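Side-chain contact in putative carbonic anhydrase (Streptococcus mutans, PDB 3LAS), which probably catalyses the reversible interconversion of hydrogencarbonate and carbon dioxide as a zinc-dependent beta-class carbonic anhydrase: residues A[2-5]-A[6-9]. Numbering follows the deposited sequence.
With GAI (guanidine), chain F.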
ATOM      1  N   VAL A   2      10.625  -2.599  25.537  1.00 17.96           N
ATOM      2  CA  VAL A   2      10.741  -3.978  25.118  1.00 16.71           C
ATOM      3  C   VAL A   2      10.888  -4.007  23.612  1.00 14.98           C
ATOM      4  O   VAL A   2      10.113  -3.347  22.885  1.00 16.22           O
ATOM      5  CB  VAL A   2       9.483  -4.763  25.546  1.00 16.53           C
ATOM      6  CG1 VAL A   2       9.662  -6.195  25.162  1.00 16.34           C
ATOM      7  CG2 VAL A   2       9.293  -4.691  27.068  1.00 17.99           C
ATOM      8  N   MET A   3      11.826  -4.791  23.169  1.00 12.64           N
ATOM      9  CA  MET A   3      12.026  -5.013  21.716  1.00 13.00           C
ATOM     10  C   MET A   3      10.796  -5.618  21.099  1.00 12.79           C
ATOM     11  O   MET A   3       9.921  -6.254  21.762  1.00 13.93           O
ATOM     12  CB  MET A   3      13.223  -5.909  21.528  1.00 15.07           C
ATOM     13  CG  MET A   3      14.471  -5.188  22.064  1.00 19.08           C
ATOM     14  SD  MET A   3      15.899  -6.316  21.958  1.00 24.83           S
ATOM     15  CE  MET A   3      16.157  -6.074  20.236  1.00 21.87           C
ATOM     16  N   SER A   4      10.658  -5.434  19.777  1.00 12.71           N
ATOM     17  CA  SER A   4       9.450  -5.910  19.054  1.00 11.37           C
ATOM     18  C   SER A   4       9.938  -6.358  17.683  1.00 11.48           C
ATOM     19  O   SER A   4      11.139  -6.435  17.367  1.00 11.16           O
ATOM     20  CB  SER A   4       8.362  -4.846  19.023  1.00 12.70           C
ATOM     21  OG  SER A   4       8.851  -3.709  18.305  1.00 13.52           O
ATOM     22  N   TYR A   5       8.983  -6.646  16.770  1.00  9.05           N
ATOM     23  CA  TYR A   5       9.426  -7.145  15.493  1.00  9.37           C
ATOM     24  C   TYR A   5      10.144  -6.071  14.672  1.00 10.32           C
ATOM     25  O   TYR A   5      10.940  -6.457  13.786  1.00 10.03           O
ATOM     26  CB  TYR A   5       8.260  -7.806  14.660  1.00 10.97           C
ATOM     27  CG  TYR A   5       8.213  -9.263  14.885  1.00 12.09           C
ATOM     28  CD1 TYR A   5       9.046 -10.104  14.173  1.00 13.51           C
ATOM     29  CD2 TYR A   5       7.290  -9.823  15.784  1.00 15.28           C
ATOM     30  CE1 TYR A   5       9.084 -11.473  14.325  1.00 16.16           C
ATOM     31  CE2 TYR A   5       7.272 -11.211  15.944  1.00 20.27           C
ATOM     32  CZ  TYR A   5       8.182 -11.998  15.213  1.00 21.42           C
ATOM     33  OH  TYR A   5       8.175 -13.403  15.359  1.00 32.41           O
ATOM     34  N   PHE A   6       9.889  -4.768  14.918  1.00 10.02           N
ATOM     35  CA  PHE A   6      10.684  -3.772  14.252  1.00  9.83           C
ATOM     36  C   PHE A   6      12.164  -4.058  14.417  1.00 10.21           C
ATOM     37  O   PHE A   6      12.944  -3.869  13.480  1.00  9.63           O
ATOM     38  CB  PHE A   6      10.303  -2.416  14.857  1.00 11.98           C
ATOM     39  CG  PHE A   6      11.109  -1.273  14.312  1.00 11.43           C
ATOM     40  CD1 PHE A   6      10.904  -0.847  13.034  1.00 12.79           C
ATOM     41  CD2 PHE A   6      12.124  -0.716  15.065  1.00 13.44           C
ATOM     42  CE1 PHE A   6      11.683   0.239  12.503  1.00 14.88           C
ATOM     43  CE2 PHE A   6      12.922   0.343  14.544  1.00 14.66           C
ATOM     44  CZ  PHE A   6      12.697   0.821  13.291  1.00 13.15           C
ATOM     45  N   ASP A   7      12.628  -4.446  15.635  1.00  9.28           N
ATOM     46  CA  ASP A   7      14.070  -4.739  15.811  1.00 11.01           C
ATOM     47  C   ASP A   7      14.497  -5.898  15.049  1.00 10.55           C
ATOM     48  O   ASP A   7      15.579  -5.882  14.486  1.00 12.32           O
ATOM     49  CB  ASP A   7      14.336  -4.996  17.351  1.00 11.46           C
ATOM     50  CG  ASP A   7      13.934  -3.831  18.130  1.00 14.13           C
ATOM     51  OD1 ASP A   7      14.645  -2.743  18.129  1.00 17.31           O
ATOM     52  OD2 ASP A   7      12.872  -3.777  18.757  1.00 13.21           O
ATOM     53  N   ASN A   8      13.667  -6.914  14.842  1.00 10.54           N
ATOM     54  CA  ASN A   8      13.983  -8.008  13.971  1.00 10.96           C
ATOM     55  C   ASN A   8      14.176  -7.488  12.552  1.00 11.20           C
ATOM     56  O   ASN A   8      15.098  -7.922  11.829  1.00 12.01           O
ATOM     57  CB  ASN A   8      12.982  -9.150  13.955  1.00 13.56           C
ATOM     58  CG  ASN A   8      12.726  -9.822  15.219  1.00 19.83           C
ATOM     59  OD1 ASN A   8      12.264  -9.202  16.166  1.00 22.13           O
ATOM     60  ND2 ASN A   8      12.740 -11.188  15.159  1.00 25.54           N
ATOM     61  N   PHE A   9      13.294  -6.591  12.080  1.00 10.22           N
ATOM     62  CA  PHE A   9      13.385  -6.109  10.700  1.00 10.82           C
ATOM     63  C   PHE A   9      14.663  -5.310  10.478  1.00  9.90           C
ATOM     64  O   PHE A   9      15.307  -5.438   9.434  1.00 10.38           O
ATOM     65  CB  PHE A   9      12.166  -5.189  10.404  1.00 10.23           C
ATOM     66  CG  PHE A   9      10.819  -5.848  10.453  1.00 10.08           C
ATOM     67  CD1 PHE A   9      10.691  -7.231  10.506  1.00 11.53           C
ATOM     68  CD2 PHE A   9       9.699  -5.020  10.508  1.00 12.85           C
ATOM     69  CE1 PHE A   9       9.384  -7.814  10.611  1.00 12.88           C
ATOM     70  CE2 PHE A   9       8.448  -5.624  10.586  1.00 13.78           C
ATOM     71  CZ  PHE A   9       8.278  -6.930  10.653  1.00 12.65           C
TER
HETATM   72  C   GAI F 170      12.309  -0.101  18.602  1.00 21.45           C
HETATM   73  N1  GAI F 170      11.815  -1.211  19.036  1.00 22.61           N
HETATM   74  N2  GAI F 170      13.582  -0.141  18.327  1.00 17.97           N
HETATM   75  N3  GAI F 170      11.551   1.041  18.453  1.00 21.75           N
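Ser4 and Asp7 meet in a local N-cap contact at the start of helix 5-20, the N-terminal helix, whose first turns pack on the second subunit. Ser4 holds the N-cap position, and its backbone N donates to Asp7 OD2 at 2.9 Å, with an N-H...O angle of 164° and the anti lone pair as acceptor. This is the side-chain-to-backbone half of a capping box. The reciprocal serine bond is absent: Ser4 OG is hydrogen-bonded to Glu85 of the second subunit, which also accepts from the backbone N of Tyr5 and Phe6. Asp7 N donates instead to the backbone O of Ser4, a weak bond bent to 129°. With CG beside its own backbone N (chi1 -58°), the Asp7 carboxylate turns back to the cap, where the bent Met3 chain crosses it at about a right angle and brings CE to 3.6 Å from Asp7 CB. Guanidine grips the same carboxylate two-pronged, N2 to Asp7 OD1 and N1 to Asp7 OD2, both 2.8 Å; its N2 lies in plane at the Phe6 ring edge, and Glu164 of the second subunit binds it too. Asp7 OD2 thus serves cap and ligand together, and the guanidine, probably protonated, would favour the charged carboxylate.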